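Local coordinates for protein Emp46p (Saccharomyces cerevisiae, PDB 2A6V) that serves as a calcium-independent cargo receptor with a potassium-bound carbohydrate recognition domain, involved in the secretion of glycoproteins, at residues R41-L54 with T199-L213. Sequence-based numbering, arbitrary orientation.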
loop_
_atom_site.group_PDB
_atom_site.type_symbol
_atom_site.label_atom_id
_atom_site.label_comp_id
_atom_site.label_asym_id
_atom_site.label_seq_id
_atom_site.Cartn_x
_atom_site.Cartn_y
_atom_site.Cartn_z
ATOM N N ARG A 41 7.497 11.226 -9.941
ATOM C CA ARG A 41 6.748 10.188 -9.214
ATOM C C ARG A 41 7.194 8.803 -9.609
ATOM O O ARG A 41 7.858 8.601 -10.650
ATOM C CB ARG A 41 5.233 10.374 -9.375
ATOM C CG ARG A 41 4.552 9.723 -10.550
ATOM C CD ARG A 41 5.057 10.134 -11.902
ATOM N NE ARG A 41 4.255 9.639 -13.022
ATOM C CZ ARG A 41 4.557 9.823 -14.286
ATOM N NH1 ARG A 41 5.697 10.405 -14.628
ATOM N NH2 ARG A 41 3.734 9.389 -15.223
ATOM N N PHE A 42 6.901 7.836 -8.749
ATOM C CA PHE A 42 7.182 6.458 -9.071
ATOM C C PHE A 42 6.068 5.859 -9.908
ATOM O O PHE A 42 4.901 6.034 -9.606
ATOM C CB PHE A 42 7.347 5.616 -7.815
ATOM C CG PHE A 42 8.670 5.773 -7.121
ATOM C CD1 PHE A 42 9.844 5.349 -7.722
ATOM C CD2 PHE A 42 8.743 6.321 -5.849
ATOM C CE1 PHE A 42 11.075 5.487 -7.041
ATOM C CE2 PHE A 42 9.959 6.431 -5.166
ATOM C CZ PHE A 42 11.104 6.020 -5.762
ATOM N N VAL A 43 6.435 5.195 -10.983
ATOM C CA VAL A 43 5.509 4.433 -11.787
ATOM C C VAL A 43 5.811 2.967 -11.457
ATOM O O VAL A 43 6.886 2.441 -11.803
ATOM C CB VAL A 43 5.670 4.716 -13.286
ATOM C CG1 VAL A 43 4.690 3.854 -14.094
ATOM C CG2 VAL A 43 5.473 6.210 -13.573
ATOM N N LEU A 44 4.895 2.324 -10.744
ATOM C CA LEU A 44 5.078 0.943 -10.322
ATOM C C LEU A 44 4.990 0.002 -11.498
ATOM O O LEU A 44 5.732 -0.982 -11.538
ATOM C CB LEU A 44 4.018 0.561 -9.272
ATOM C CG LEU A 44 4.102 1.266 -7.920
ATOM C CD1 LEU A 44 2.819 1.036 -7.123
ATOM C CD2 LEU A 44 5.292 0.786 -7.105
ATOM N N THR A 45 4.115 0.301 -12.466
ATOM C CA THR A 45 3.823 -0.603 -13.583
ATOM C C THR A 45 3.907 0.105 -14.939
ATOM O O THR A 45 2.878 0.340 -15.591
ATOM C CB THR A 45 2.434 -1.234 -13.415
ATOM O OG1 THR A 45 1.428 -0.224 -13.277
ATOM C CG2 THR A 45 2.366 -2.040 -12.138
ATOM N N PRO A 46 5.122 0.469 -15.345
ATOM C CA PRO A 46 5.313 1.303 -16.539
ATOM C C PRO A 46 5.098 0.650 -17.900
ATOM O O PRO A 46 5.014 1.360 -18.908
ATOM C CB PRO A 46 6.772 1.733 -16.417
ATOM C CG PRO A 46 7.433 0.663 -15.634
ATOM C CD PRO A 46 6.387 0.203 -14.651
ATOM N N GLY A 47 5.070 -0.664 -17.930
ATOM C CA GLY A 47 4.905 -1.404 -19.172
ATOM C C GLY A 47 3.742 -2.370 -19.139
ATOM O O GLY A 47 3.134 -2.601 -18.102
ATOM N N LYS A 48 3.464 -2.968 -20.290
ATOM C CA LYS A 48 2.449 -4.004 -20.385
ATOM C C LYS A 48 2.864 -5.187 -19.523
ATOM O O LYS A 48 4.014 -5.672 -19.623
ATOM C CB LYS A 48 2.324 -4.437 -21.860
ATOM C CG LYS A 48 1.831 -3.349 -22.756
ATOM C CD LYS A 48 2.037 -3.677 -24.242
ATOM C CE LYS A 48 0.910 -4.471 -24.838
ATOM N NZ LYS A 48 1.092 -4.620 -26.337
ATOM N N ASN A 49 1.946 -5.664 -18.683
ATOM C CA ASN A 49 2.187 -6.846 -17.845
ATOM C C ASN A 49 3.428 -6.712 -16.990
ATOM O O ASN A 49 4.276 -7.616 -16.972
ATOM C CB ASN A 49 2.266 -8.120 -18.724
ATOM C CG ASN A 49 0.921 -8.559 -19.232
ATOM O OD1 ASN A 49 0.019 -8.813 -18.453
ATOM N ND2 ASN A 49 0.795 -8.708 -20.544
ATOM N N THR A 50 3.536 -5.590 -16.285
ATOM C CA THR A 50 4.634 -5.343 -15.356
ATOM C C THR A 50 4.158 -5.316 -13.913
ATOM O O THR A 50 2.982 -5.042 -13.648
ATOM C CB THR A 50 5.370 -4.026 -15.670
ATOM O OG1 THR A 50 4.450 -2.932 -15.770
ATOM C CG2 THR A 50 6.092 -4.077 -17.009
ATOM N N LYS A 51 5.098 -5.581 -13.009
ATOM C CA LYS A 51 4.948 -5.530 -11.558
ATOM C C LYS A 51 5.952 -4.522 -11.044
ATOM O O LYS A 51 7.018 -4.329 -11.632
ATOM C CB LYS A 51 5.351 -6.865 -10.929
ATOM C CG LYS A 51 4.376 -7.982 -10.972
ATOM C CD LYS A 51 5.017 -9.279 -10.440
ATOM C CE LYS A 51 3.986 -10.414 -10.551
ATOM N NZ LYS A 51 4.355 -11.776 -10.013
ATOM N N GLY A 52 5.660 -3.906 -9.919
ATOM C CA GLY A 52 6.625 -3.072 -9.225
ATOM C C GLY A 52 6.247 -2.882 -7.783
ATOM O O GLY A 52 5.074 -3.031 -7.435
ATOM N N SER A 53 7.225 -2.544 -6.958
ATOM C CA SER A 53 7.018 -2.393 -5.517
ATOM C C SER A 53 7.988 -1.422 -4.896
ATOM O O SER A 53 9.073 -1.177 -5.436
ATOM C CB SER A 53 7.122 -3.741 -4.787
ATOM O OG SER A 53 8.367 -4.387 -5.030
ATOM N N LEU A 54 7.574 -0.842 -3.783
ATOM C CA LEU A 54 8.395 0.017 -2.946
ATOM C C LEU A 54 8.240 -0.492 -1.540
ATOM O O LEU A 54 7.142 -0.505 -1.014
ATOM C CB LEU A 54 7.962 1.478 -3.018
ATOM C CG LEU A 54 8.117 2.110 -4.391
ATOM C CD1 LEU A 54 7.315 3.373 -4.468
ATOM C CD2 LEU A 54 9.579 2.386 -4.690
ATOM N N THR A 199 4.252 -0.930 -0.699
ATOM C CA THR A 199 3.199 -0.923 -1.700
ATOM C C THR A 199 3.677 -1.706 -2.910
ATOM O O THR A 199 4.888 -1.796 -3.184
ATOM C CB THR A 199 2.837 0.540 -2.078
ATOM O OG1 THR A 199 1.755 0.536 -3.003
ATOM C CG2 THR A 199 4.001 1.269 -2.776
ATOM N N SER A 200 2.741 -2.269 -3.647
ATOM C CA SER A 200 3.043 -2.958 -4.878
ATOM C C SER A 200 1.887 -2.926 -5.829
ATOM O O SER A 200 0.752 -2.698 -5.419
ATOM C CB SER A 200 3.428 -4.400 -4.595
ATOM O OG SER A 200 2.302 -5.119 -4.108
ATOM N N ALA A 201 2.147 -3.175 -7.095
ATOM C CA ALA A 201 1.081 -3.245 -8.067
ATOM C C ALA A 201 1.462 -4.146 -9.200
ATOM O O ALA A 201 2.635 -4.439 -9.407
ATOM C CB ALA A 201 0.737 -1.867 -8.589
ATOM N N ILE A 202 0.456 -4.600 -9.927
ATOM C CA ILE A 202 0.635 -5.338 -11.160
ATOM C C ILE A 202 -0.478 -4.903 -12.118
ATOM O O ILE A 202 -1.601 -4.639 -11.701
ATOM C CB ILE A 202 0.599 -6.865 -10.887
ATOM C CG1 ILE A 202 0.968 -7.646 -12.151
ATOM C CG2 ILE A 202 -0.764 -7.322 -10.338
ATOM C CD1 ILE A 202 1.016 -9.153 -11.906
ATOM N N ASN A 203 -0.149 -4.793 -13.397
ATOM C CA ASN A 203 -1.113 -4.465 -14.423
ATOM C C ASN A 203 -1.196 -5.613 -15.437
ATOM O O ASN A 203 -0.774 -6.737 -15.147
ATOM C CB ASN A 203 -0.781 -3.104 -15.056
ATOM C CG ASN A 203 0.438 -3.149 -15.945
ATOM O OD1 ASN A 203 1.055 -4.194 -16.100
ATOM N ND2 ASN A 203 0.798 -1.989 -16.536
ATOM N N ASP A 204 -1.782 -5.333 -16.601
ATOM C CA ASP A 204 -1.880 -6.293 -17.698
ATOM C C ASP A 204 -1.529 -5.574 -18.996
ATOM O O ASP A 204 -0.906 -4.505 -18.967
ATOM C CB ASP A 204 -3.240 -7.031 -17.688
ATOM C CG ASP A 204 -4.437 -6.141 -17.973
ATOM O OD1 ASP A 204 -4.265 -5.066 -18.555
ATOM O OD2 ASP A 204 -5.613 -6.483 -17.636
ATOM N N ALA A 205 -1.889 -6.167 -20.130
ATOM C CA ALA A 205 -1.486 -5.607 -21.404
ATOM C C ALA A 205 -2.135 -4.276 -21.736
ATOM O O ALA A 205 -1.675 -3.597 -22.652
ATOM C CB ALA A 205 -1.745 -6.614 -22.546
ATOM N N SER A 206 -3.189 -3.910 -21.013
ATOM C CA SER A 206 -3.831 -2.603 -21.181
ATOM C C SER A 206 -3.014 -1.460 -20.563
ATOM O O SER A 206 -3.342 -0.298 -20.751
ATOM C CB SER A 206 -5.245 -2.617 -20.591
ATOM O OG SER A 206 -6.035 -3.675 -21.127
ATOM N N LYS A 207 -1.974 -1.789 -19.798
ATOM C CA LYS A 207 -0.947 -0.828 -19.394
ATOM C C LYS A 207 -1.427 0.199 -18.374
ATOM O O LYS A 207 -0.942 1.323 -18.343
ATOM C CB LYS A 207 -0.345 -0.123 -20.621
ATOM C CG LYS A 207 1.179 -0.080 -20.623
ATOM C CD LYS A 207 1.725 0.842 -21.729
ATOM C CE LYS A 207 2.838 1.764 -21.240
ATOM N NZ LYS A 207 2.448 2.701 -20.129
ATOM N N GLU A 208 -2.356 -0.203 -17.505
ATOM C CA GLU A 208 -2.726 0.636 -16.364
ATOM C C GLU A 208 -1.468 1.110 -15.633
ATOM O O GLU A 208 -0.575 0.320 -15.326
ATOM C CB GLU A 208 -3.628 -0.136 -15.380
ATOM C CG GLU A 208 -4.275 0.754 -14.339
ATOM C CD GLU A 208 -5.474 0.114 -13.618
ATOM O OE1 GLU A 208 -5.797 -1.082 -13.819
ATOM O OE2 GLU A 208 -6.113 0.841 -12.843
ATOM N N SER A 209 -1.387 2.403 -15.353
ATOM C CA SER A 209 -0.199 2.969 -14.732
ATOM C C SER A 209 -0.479 3.272 -13.267
ATOM O O SER A 209 -1.078 4.301 -12.934
ATOM C CB SER A 209 0.262 4.227 -15.477
ATOM O OG SER A 209 1.517 4.649 -14.951
ATOM N N PHE A 210 -0.045 2.375 -12.399
ATOM C CA PHE A 210 -0.155 2.581 -10.960
ATOM C C PHE A 210 1.046 3.359 -10.483
ATOM O O PHE A 210 2.182 2.948 -10.708
ATOM C CB PHE A 210 -0.248 1.240 -10.227
ATOM C CG PHE A 210 -1.519 0.480 -10.519
ATOM C CD1 PHE A 210 -2.726 0.904 -9.980
ATOM C CD2 PHE A 210 -1.509 -0.636 -11.331
ATOM C CE1 PHE A 210 -3.894 0.205 -10.208
ATOM C CE2 PHE A 210 -2.699 -1.335 -11.580
ATOM C CZ PHE A 210 -3.882 -0.893 -11.003
ATOM N N GLU A 211 0.791 4.472 -9.813
ATOM C CA GLU A 211 1.829 5.464 -9.501
ATOM C C GLU A 211 1.781 5.895 -8.055
ATOM O O GLU A 211 0.699 6.035 -7.485
ATOM C CB GLU A 211 1.694 6.676 -10.401
ATOM C CG GLU A 211 1.565 6.304 -11.866
ATOM C CD GLU A 211 1.558 7.468 -12.825
ATOM O OE1 GLU A 211 1.625 8.628 -12.370
ATOM O OE2 GLU A 211 1.502 7.225 -14.042
ATOM N N ILE A 212 2.956 6.128 -7.463
ATOM C CA ILE A 212 3.095 6.635 -6.099
ATOM C C ILE A 212 3.728 8.036 -6.171
ATOM O O ILE A 212 4.858 8.187 -6.659
ATOM C CB ILE A 212 3.951 5.688 -5.233
ATOM C CG1 ILE A 212 3.328 4.278 -5.177
ATOM C CG2 ILE A 212 4.135 6.247 -3.860
ATOM C CD1 ILE A 212 1.971 4.185 -4.484
ATOM N N LEU A 213 3.038 9.038 -5.650
ATOM C CA LEU A 213 3.516 10.416 -5.706
ATOM C C LEU A 213 4.156 10.862 -4.398
ATOM O O LEU A 213 5.052 11.716 -4.403
ATOM C CB LEU A 213 2.361 11.364 -6.048
ATOM C CG LEU A 213 2.028 11.454 -7.535
ATOM C CD1 LEU A 213 1.493 10.166 -8.087
ATOM C CD2 LEU A 213 1.064 12.604 -7.719
HETATM O O HOH W 1 0.949 8.955 -15.922
HETATM O O HOH W 2 1.726 1.738 -17.746
HETATM O O HOH W 3 -2.488 -9.119 -20.460
#
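F42 pairs with I212 and G52 with A201 in two separate antiparallel ladders, one in each sheet of the legume-lectin-like beta sandwich. Strands 41-43 and 209-213 run at 153° with axes 4.7 Å apart; strands 51-54 and 199-202 lie equally close in the other sheet and run closer to exactly antiparallel. Both segments cross from sheet to sheet at the same end, and their loops, 44-50 and 203-208, lie together there. L44 N still bonds to F210 O, but the ladder then passes to a side chain: T45 OG1, held between its own N and carbonyl carbon (chi1 56°), accepts from F210 N in an almost straight bond (173°) and donates to E208 O at 2.9 Å. N203 bridges the loops with both ends of its amide. ND2 gives one hydrogen to G47 O (2.9 Å), in the amide plane, and another to E208 O, while OD1 takes T50 N at 2.9 Å. T50 OG1 reaches G47 O from the opposite face of that carbonyl. A water links T45 O to K207 O and NZ. Between the sheets, L44 CD1 rests against A201 CB and, at 3.8 Å, I212 CG1, which L54 CD1 also approaches; L54 CD2 sits over the centre of the F42 ring. On the outer face of the 41-43 sheet, R41 NE meets E211 OE1 at 2.9 Å: OE1 lies in the guanidinium plane, whereas NE comes to it from above the carboxylate plane; the NH2 to OE2 bond is weak. R73 takes the same OE1, and S209 OG donates to the anti lone pair of OE2. Two arginines and a serine hydroxyl should therefore keep E211 ionised, while the amide of N203, bonded at both ends, is fixed in its rotation and ties the two sheet-to-sheet crossings together.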